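Local coordinates for non-toxic crystal protein (Bacillus thuringiensis, PDB 2D42) that is non-toxic and of unknown function, but closely resembles the aerolysin-type beta-pore-forming toxins in structure, at residues 70-76 / 140-146; 137-141 / 155-159. One frame throughout, in Å; residues are numbered along the deposited sequence.

Interaction 1. Residues 70-76 / 140-146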
ATOM      1  N   SER A  70      23.903  -5.433 -47.548  1.00 42.92           N
ATOM      2  CA  SER A  70      23.641  -5.163 -46.141  1.00 42.65           C
ATOM      3  C   SER A  70      22.475  -4.185 -46.032  1.00 41.63           C
ATOM      4  O   SER A  70      22.278  -3.350 -46.911  1.00 42.11           O
ATOM      5  CB  SER A  70      24.895  -4.562 -45.496  1.00 42.24           C
ATOM      6  OG  SER A  70      24.604  -3.949 -44.255  1.00 44.87           O
ATOM      7  N   LEU A  71      21.692  -4.294 -44.963  1.00 39.77           N
ATOM      8  CA  LEU A  71      20.560  -3.395 -44.774  1.00 38.11           C
ATOM      9  C   LEU A  71      20.382  -3.055 -43.303  1.00 37.02           C
ATOM     10  O   LEU A  71      20.772  -3.832 -42.431  1.00 38.52           O
ATOM     11  CB  LEU A  71      19.278  -4.032 -45.328  1.00 37.50           C
ATOM     12  CG  LEU A  71      18.734  -5.316 -44.693  1.00 36.19           C
ATOM     13  CD1 LEU A  71      18.080  -5.005 -43.345  1.00 34.16           C
ATOM     14  CD2 LEU A  71      17.713  -5.936 -45.625  1.00 36.19           C
ATOM     15  N   GLU A  72      19.807  -1.887 -43.034  1.00 36.17           N
ATOM     16  CA  GLU A  72      19.568  -1.459 -41.666  1.00 34.47           C
ATOM     17  C   GLU A  72      18.204  -1.968 -41.222  1.00 34.38           C
ATOM     18  O   GLU A  72      17.220  -1.878 -41.959  1.00 33.26           O
ATOM     19  CB  GLU A  72      19.599   0.068 -41.556  1.00 35.97           C
ATOM     20  CG  GLU A  72      20.938   0.700 -41.901  1.00 39.06           C
ATOM     21  CD  GLU A  72      22.076   0.171 -41.040  1.00 41.54           C
ATOM     22  OE1 GLU A  72      22.039   0.377 -39.807  1.00 40.11           O
ATOM     23  OE2 GLU A  72      23.004  -0.453 -41.601  1.00 42.86           O
ATOM     24  N   GLY A  73      18.152  -2.514 -40.017  1.00 32.17           N
ATOM     25  CA  GLY A  73      16.900  -3.017 -39.493  1.00 29.67           C
ATOM     26  C   GLY A  73      16.615  -2.308 -38.186  1.00 27.97           C
ATOM     27  O   GLY A  73      17.529  -1.834 -37.521  1.00 28.33           O
ATOM     28  N   VAL A  74      15.347  -2.211 -37.822  1.00 26.20           N
ATOM     29  CA  VAL A  74      14.977  -1.564 -36.575  1.00 26.27           C
ATOM     30  C   VAL A  74      13.840  -2.345 -35.935  1.00 26.25           C
ATOM     31  O   VAL A  74      12.815  -2.600 -36.574  1.00 23.55           O
ATOM     32  CB  VAL A  74      14.511  -0.096 -36.797  1.00 27.29           C
ATOM     33  CG1 VAL A  74      13.967   0.478 -35.499  1.00 27.54           C
ATOM     34  CG2 VAL A  74      15.688   0.768 -37.266  1.00 29.59           C
ATOM     35  N   PHE A  75      14.053  -2.752 -34.688  1.00 25.77           N
ATOM     36  CA  PHE A  75      13.044  -3.466 -33.921  1.00 26.94           C
ATOM     37  C   PHE A  75      12.387  -2.435 -33.009  1.00 26.20           C
ATOM     38  O   PHE A  75      13.054  -1.819 -32.180  1.00 24.47           O
ATOM     39  CB  PHE A  75      13.676  -4.554 -33.045  1.00 25.75           C
ATOM     40  CG  PHE A  75      14.217  -5.724 -33.814  1.00 27.01           C
ATOM     41  CD1 PHE A  75      13.356  -6.629 -34.424  1.00 27.98           C
ATOM     42  CD2 PHE A  75      15.588  -5.932 -33.915  1.00 27.42           C
ATOM     43  CE1 PHE A  75      13.853  -7.726 -35.124  1.00 28.03           C
ATOM     44  CE2 PHE A  75      16.098  -7.032 -34.617  1.00 27.45           C
ATOM     45  CZ  PHE A  75      15.226  -7.927 -35.220  1.00 27.07           C
ATOM     46  N   SER A  76      11.088  -2.232 -33.177  1.00 24.45           N
ATOM     47  CA  SER A  76      10.367  -1.301 -32.325  1.00 24.24           C
ATOM     48  C   SER A  76       9.385  -2.112 -31.470  1.00 26.21           C
ATOM     49  O   SER A  76       8.412  -2.673 -31.981  1.00 24.51           O
ATOM     50  CB  SER A  76       9.606  -0.275 -33.161  1.00 23.96           C
ATOM     51  OG  SER A  76       8.743   0.465 -32.323  1.00 25.71           O
ATOM     52  N   ASP A 140      10.644   0.223 -26.378  1.00 29.70           N
ATOM     53  CA  ASP A 140      12.065   0.268 -26.696  1.00 32.32           C
ATOM     54  C   ASP A 140      12.274  -0.074 -28.158  1.00 30.96           C
ATOM     55  O   ASP A 140      11.430  -0.718 -28.787  1.00 31.66           O
ATOM     56  CB  ASP A 140      12.848  -0.724 -25.824  1.00 33.52           C
ATOM     57  CG  ASP A 140      12.929  -0.287 -24.375  1.00 35.96           C
ATOM     58  OD1 ASP A 140      13.666   0.672 -24.084  1.00 39.52           O
ATOM     59  OD2 ASP A 140      12.246  -0.892 -23.526  1.00 37.53           O
ATOM     60  N   SER A 141      13.400   0.365 -28.701  1.00 29.18           N
ATOM     61  CA  SER A 141      13.717   0.077 -30.087  1.00 31.48           C
ATOM     62  C   SER A 141      15.192  -0.237 -30.184  1.00 29.88           C
ATOM     63  O   SER A 141      15.958   0.065 -29.272  1.00 32.60           O
ATOM     64  CB  SER A 141      13.379   1.268 -30.985  1.00 31.46           C
ATOM     65  OG  SER A 141      14.293   2.329 -30.777  1.00 37.06           O
ATOM     66  N   GLN A 142      15.590  -0.850 -31.287  1.00 29.46           N
ATOM     67  CA  GLN A 142      16.986  -1.209 -31.492  1.00 30.39           C
ATOM     68  C   GLN A 142      17.306  -1.269 -32.976  1.00 30.55           C
ATOM     69  O   GLN A 142      16.647  -1.983 -33.735  1.00 30.46           O
ATOM     70  CB  GLN A 142      17.279  -2.573 -30.867  1.00 30.55           C
ATOM     71  CG  GLN A 142      18.661  -3.134 -31.205  1.00 32.67           C
ATOM     72  CD  GLN A 142      19.776  -2.397 -30.504  1.00 34.03           C
ATOM     73  OE1 GLN A 142      19.849  -2.391 -29.278  1.00 35.50           O
ATOM     74  NE2 GLN A 142      20.651  -1.764 -31.276  1.00 35.22           N
ATOM     75  N   THR A 143      18.327  -0.526 -33.383  1.00 30.51           N
ATOM     76  CA  THR A 143      18.739  -0.512 -34.773  1.00 30.95           C
ATOM     77  C   THR A 143      19.847  -1.532 -34.928  1.00 30.35           C
ATOM     78  O   THR A 143      20.673  -1.703 -34.034  1.00 30.00           O
ATOM     79  CB  THR A 143      19.244   0.876 -35.179  1.00 33.27           C
ATOM     80  OG1 THR A 143      18.233   1.844 -34.874  1.00 35.26           O
ATOM     81  CG2 THR A 143      19.533   0.919 -36.672  1.00 32.44           C
ATOM     82  N   ILE A 144      19.867  -2.204 -36.070  1.00 31.74           N
ATOM     83  CA  ILE A 144      20.851  -3.243 -36.315  1.00 32.50           C
ATOM     84  C   ILE A 144      21.225  -3.295 -37.784  1.00 32.49           C
ATOM     85  O   ILE A 144      20.417  -2.971 -38.648  1.00 31.56           O
ATOM     86  CB  ILE A 144      20.271  -4.626 -35.916  1.00 34.50           C
ATOM     87  CG1 ILE A 144      21.344  -5.701 -36.029  1.00 36.60           C
ATOM     88  CG2 ILE A 144      19.085  -4.976 -36.812  1.00 34.31           C
ATOM     89  CD1 ILE A 144      22.460  -5.522 -35.036  1.00 38.72           C
ATOM     90  N   ARG A 145      22.455  -3.699 -38.068  1.00 33.03           N
ATOM     91  CA  ARG A 145      22.887  -3.823 -39.444  1.00 33.27           C
ATOM     92  C   ARG A 145      22.867  -5.300 -39.755  1.00 31.10           C
ATOM     93  O   ARG A 145      23.605  -6.081 -39.157  1.00 31.25           O
ATOM     94  CB  ARG A 145      24.298  -3.264 -39.637  1.00 38.36           C
ATOM     95  CG  ARG A 145      24.819  -3.448 -41.056  1.00 43.86           C
ATOM     96  CD  ARG A 145      26.116  -2.686 -41.289  1.00 49.67           C
ATOM     97  NE  ARG A 145      25.919  -1.243 -41.167  1.00 54.27           N
ATOM     98  CZ  ARG A 145      26.860  -0.335 -41.404  1.00 57.31           C
ATOM     99  NH1 ARG A 145      28.077  -0.715 -41.778  1.00 57.97           N
ATOM    100  NH2 ARG A 145      26.583   0.957 -41.272  1.00 58.35           N
ATOM    101  N   VAL A 146      22.004  -5.693 -40.680  1.00 29.00           N
ATOM    102  CA  VAL A 146      21.902  -7.095 -41.035  1.00 28.26           C
ATOM    103  C   VAL A 146      22.708  -7.391 -42.282  1.00 30.40           C
ATOM    104  O   VAL A 146      22.351  -6.966 -43.382  1.00 30.60           O
ATOM    105  CB  VAL A 146      20.451  -7.514 -41.290  1.00 26.40           C
ATOM    106  CG1 VAL A 146      20.388  -9.018 -41.459  1.00 23.85           C
ATOM    107  CG2 VAL A 146      19.565  -7.050 -40.138  1.00 24.85           C
TER
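Glu72 and Arg145 meet across a non-hydrogen-bonded pair, where Arg145 NE gives its hydrogen to Glu72 OE2 at 3.1 Å in a salt bridge. The carboxylate receives it on the syn lone pair of OE2, and its plane stands 89° from that of the guanidinium, so the two ions share one N-H and are not laid flat as a two-pronged pair. Glu72 reaches the arginine by folding at chi2 (-57°). Arg145 starts out extended, with CG trans to its backbone N, and turns at chi3; its CG touches two oxygens, Ser70 OG at 3.2 Å and, at roughly a right angle to it, Glu72 OE2. Further along the same face, Val74 CG2 packs on Thr143 OG1 at 3.7 Å.

Six backbone hydrogen bonds hold the two chains as an antiparallel ladder, two each at Leu71-Val146, Gly73-Ile144 and Phe75-Gln142. This pairing of strands 71-94 and 129-146 lies far from the centre of the elongated molecule, in the long-stranded beta architecture of the aerolysin/ETX-MTX2 toxins.

Leu71, Val146, Ile144 and Phe75 share the other face with Gln142. Leu71 CD1 lies 4.0 Å from Val146 CB, the two side chains running alongside one another. Gly73 has no side chain, and Ile144 CG2 comes to 3.6 Å from Gly73 O; the same methyl also comes to 4.2 Å from Phe75 CE2. Gln142 bends over its own backbone, NE2 bonding the carbonyl of the next residue, Thr143 O, at 2.8 Å with the acceptor almost exactly in the amide plane. Behind this face, Phe75 rests on Arg61 and Ile63 of strand 54-65, and Gln142 and Ile144 touch strand 219-244. Asn65 ND2 also bonds Val146 O.

Interaction 2. Residues 137-141 / 155-159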
ATOM      1  N   ASP A 137       4.064   0.479 -19.271  1.00 35.73           N
ATOM      2  CA  ASP A 137       4.139   0.480 -20.733  1.00 38.09           C
ATOM      3  C   ASP A 137       5.592   0.519 -21.203  1.00 36.97           C
ATOM      4  O   ASP A 137       6.173   1.587 -21.358  1.00 38.18           O
ATOM      5  CB  ASP A 137       3.396   1.690 -21.315  1.00 40.48           C
ATOM      6  CG  ASP A 137       1.914   1.688 -20.982  1.00 42.98           C
ATOM      7  OD1 ASP A 137       1.204   0.750 -21.391  1.00 44.88           O
ATOM      8  OD2 ASP A 137       1.455   2.633 -20.313  1.00 46.08           O
ATOM      9  N   PHE A 138       6.170  -0.648 -21.444  1.00 35.02           N
ATOM     10  CA  PHE A 138       7.553  -0.712 -21.888  1.00 32.84           C
ATOM     11  C   PHE A 138       7.658  -0.519 -23.393  1.00 33.43           C
ATOM     12  O   PHE A 138       7.069  -1.266 -24.176  1.00 34.15           O
ATOM     13  CB  PHE A 138       8.177  -2.046 -21.472  1.00 30.58           C
ATOM     14  CG  PHE A 138       8.221  -2.251 -19.984  1.00 29.18           C
ATOM     15  CD1 PHE A 138       9.071  -1.489 -19.193  1.00 29.09           C
ATOM     16  CD2 PHE A 138       7.390  -3.188 -19.371  1.00 29.08           C
ATOM     17  CE1 PHE A 138       9.095  -1.648 -17.806  1.00 28.16           C
ATOM     18  CE2 PHE A 138       7.404  -3.358 -17.987  1.00 27.10           C
ATOM     19  CZ  PHE A 138       8.260  -2.585 -17.202  1.00 28.41           C
ATOM     20  N   ARG A 139       8.410   0.505 -23.786  1.00 31.92           N
ATOM     21  CA  ARG A 139       8.621   0.826 -25.187  1.00 32.82           C
ATOM     22  C   ARG A 139      10.122   0.963 -25.406  1.00 32.67           C
ATOM     23  O   ARG A 139      10.790   1.718 -24.698  1.00 30.32           O
ATOM     24  CB  ARG A 139       7.932   2.148 -25.557  1.00 36.24           C
ATOM     25  CG  ARG A 139       6.419   2.185 -25.351  1.00 42.85           C
ATOM     26  CD  ARG A 139       5.822   3.449 -25.986  1.00 47.90           C
ATOM     27  NE  ARG A 139       4.389   3.599 -25.735  1.00 50.90           N
ATOM     28  CZ  ARG A 139       3.865   3.951 -24.564  1.00 53.36           C
ATOM     29  NH1 ARG A 139       2.550   4.062 -24.424  1.00 54.57           N
ATOM     30  NH2 ARG A 139       4.656   4.202 -23.528  1.00 54.50           N
ATOM     31  N   ASP A 140      10.644   0.223 -26.378  1.00 29.70           N
ATOM     32  CA  ASP A 140      12.065   0.268 -26.696  1.00 32.32           C
ATOM     33  C   ASP A 140      12.274  -0.074 -28.158  1.00 30.96           C
ATOM     34  O   ASP A 140      11.430  -0.718 -28.787  1.00 31.66           O
ATOM     35  CB  ASP A 140      12.848  -0.724 -25.824  1.00 33.52           C
ATOM     36  CG  ASP A 140      12.929  -0.287 -24.375  1.00 35.96           C
ATOM     37  OD1 ASP A 140      13.666   0.672 -24.084  1.00 39.52           O
ATOM     38  OD2 ASP A 140      12.246  -0.892 -23.526  1.00 37.53           O
ATOM     39  N   SER A 141      13.400   0.365 -28.701  1.00 29.18           N
ATOM     40  CA  SER A 141      13.717   0.077 -30.087  1.00 31.48           C
ATOM     41  C   SER A 141      15.192  -0.237 -30.184  1.00 29.88           C
ATOM     42  O   SER A 141      15.958   0.065 -29.272  1.00 32.60           O
ATOM     43  CB  SER A 141      13.379   1.268 -30.985  1.00 31.46           C
ATOM     44  OG  SER A 141      14.293   2.329 -30.777  1.00 37.06           O
ATOM     45  N   VAL A 155      15.201 -10.139 -29.345  1.00 22.66           N
ATOM     46  CA  VAL A 155      14.427 -10.632 -28.206  1.00 22.96           C
ATOM     47  C   VAL A 155      14.312  -9.510 -27.179  1.00 23.36           C
ATOM     48  O   VAL A 155      15.322  -8.953 -26.745  1.00 24.60           O
ATOM     49  CB  VAL A 155      15.126 -11.860 -27.547  1.00 23.89           C
ATOM     50  CG1 VAL A 155      14.399 -12.260 -26.278  1.00 19.82           C
ATOM     51  CG2 VAL A 155      15.148 -13.035 -28.530  1.00 22.82           C
ATOM     52  N   TYR A 156      13.074  -9.179 -26.825  1.00 22.39           N
ATOM     53  CA  TYR A 156      12.751  -8.122 -25.858  1.00 23.82           C
ATOM     54  C   TYR A 156      12.532  -8.785 -24.504  1.00 21.41           C
ATOM     55  O   TYR A 156      11.613  -9.594 -24.340  1.00 23.31           O
ATOM     56  CB  TYR A 156      11.479  -7.390 -26.316  1.00 23.45           C
ATOM     57  CG  TYR A 156      11.195  -6.076 -25.617  1.00 27.48           C
ATOM     58  CD1 TYR A 156      12.231  -5.224 -25.222  1.00 29.17           C
ATOM     59  CD2 TYR A 156       9.883  -5.653 -25.409  1.00 28.06           C
ATOM     60  CE1 TYR A 156      11.957  -3.976 -24.636  1.00 28.90           C
ATOM     61  CE2 TYR A 156       9.598  -4.414 -24.831  1.00 29.17           C
ATOM     62  CZ  TYR A 156      10.635  -3.579 -24.452  1.00 30.71           C
ATOM     63  OH  TYR A 156      10.346  -2.329 -23.936  1.00 31.15           O
ATOM     64  N   THR A 157      13.395  -8.456 -23.547  1.00 22.38           N
ATOM     65  CA  THR A 157      13.342  -9.033 -22.209  1.00 22.09           C
ATOM     66  C   THR A 157      13.050  -8.033 -21.104  1.00 25.60           C
ATOM     67  O   THR A 157      13.566  -6.911 -21.105  1.00 24.96           O
ATOM     68  CB  THR A 157      14.681  -9.722 -21.872  1.00 23.57           C
ATOM     69  OG1 THR A 157      14.899 -10.790 -22.794  1.00 25.58           O
ATOM     70  CG2 THR A 157      14.676 -10.271 -20.449  1.00 24.26           C
ATOM     71  N   LEU A 158      12.214  -8.451 -20.160  1.00 25.24           N
ATOM     72  CA  LEU A 158      11.880  -7.621 -19.018  1.00 25.52           C
ATOM     73  C   LEU A 158      12.475  -8.237 -17.766  1.00 25.88           C
ATOM     74  O   LEU A 158      12.313  -9.434 -17.507  1.00 24.45           O
ATOM     75  CB  LEU A 158      10.367  -7.507 -18.824  1.00 25.63           C
ATOM     76  CG  LEU A 158       9.936  -6.861 -17.495  1.00 27.68           C
ATOM     77  CD1 LEU A 158      10.347  -5.395 -17.477  1.00 29.79           C
ATOM     78  CD2 LEU A 158       8.433  -6.986 -17.305  1.00 27.69           C
ATOM     79  N   GLU A 159      13.177  -7.419 -16.994  1.00 25.32           N
ATOM     80  CA  GLU A 159      13.742  -7.882 -15.743  1.00 25.56           C
ATOM     81  C   GLU A 159      12.682  -7.534 -14.698  1.00 25.95           C
ATOM     82  O   GLU A 159      12.427  -6.357 -14.431  1.00 24.07           O
ATOM     83  CB  GLU A 159      15.043  -7.151 -15.452  1.00 25.63           C
ATOM     84  CG  GLU A 159      15.763  -7.642 -14.235  1.00 30.13           C
ATOM     85  CD  GLU A 159      17.162  -7.077 -14.163  1.00 35.02           C
ATOM     86  OE1 GLU A 159      17.328  -5.956 -13.635  1.00 35.94           O
ATOM     87  OE2 GLU A 159      18.092  -7.749 -14.663  1.00 36.35           O
TER
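Phe138 presents one face of its ring to Leu158, whose CD1 sits 3.8 Å from the ring centroid and 25° off the normal, a CH-pi contact. The methyl is displaced toward the rim, which brings it to 3.5 Å from Phe138 CZ, and the two side chains meet at about a right angle. Next to this pair Tyr156 reaches across, its ring trans to the backbone N (chi1 -166°), and hydrogen-bonds through OH to Asp140 OD2. The modelled length of 2.4 Å between Tyr156 OH and Asp140 OD2 is doubtful; the true separation is probably longer. That oxygen lies at the edge of the tyrosine ring and in its plane, with the carboxylate turned 66° from the ring. The OH also abuts Phe138 CB at 3.3 Å, so the phenol end is lodged between the phenylalanine stem and the aspartate.

Strands 129-146 and 150-185 belong to the same curled sheet but are not paired here: the segment axes stay 9.6 Å apart, and the gap is spanned through the inside by side chains, chiefly Tyr156 and Leu158 reaching over to 137-141. Strand 71-94 neighbours 137-141, through backbone bonds of Phe138 with Asn79 and Asp140 with Phe77, and the Phe77 ring stacks on that of Tyr156. Asp140 OD2 has a second hydrogen-bonding partner in Thr236 OG1, so strand 219-244 helps to position the carboxylate. Leu58 lies against both Tyr156 and Leu158.

In the fold
Going from the N terminus, the chain first enters interaction 1 at 70-76, near the start of strand 71-94. It then runs through strands 101-109 and 114-122 and returns along strand 129-146, whose final part, 140-146, closes this long loop by edge-to-edge pairing. Interaction 2 begins on the same strand at 137-141, overlapping interaction 1 at Asp140 and Ser141, and closes a much shorter loop through the turn into strand 150-185, at 155-159. The two loops therefore cross. Their centres lie 15 Å apart; the first contact joins neighbouring strands edge to edge, while the second links strands 129-146 and 150-185 of the same curled sheet through its inside.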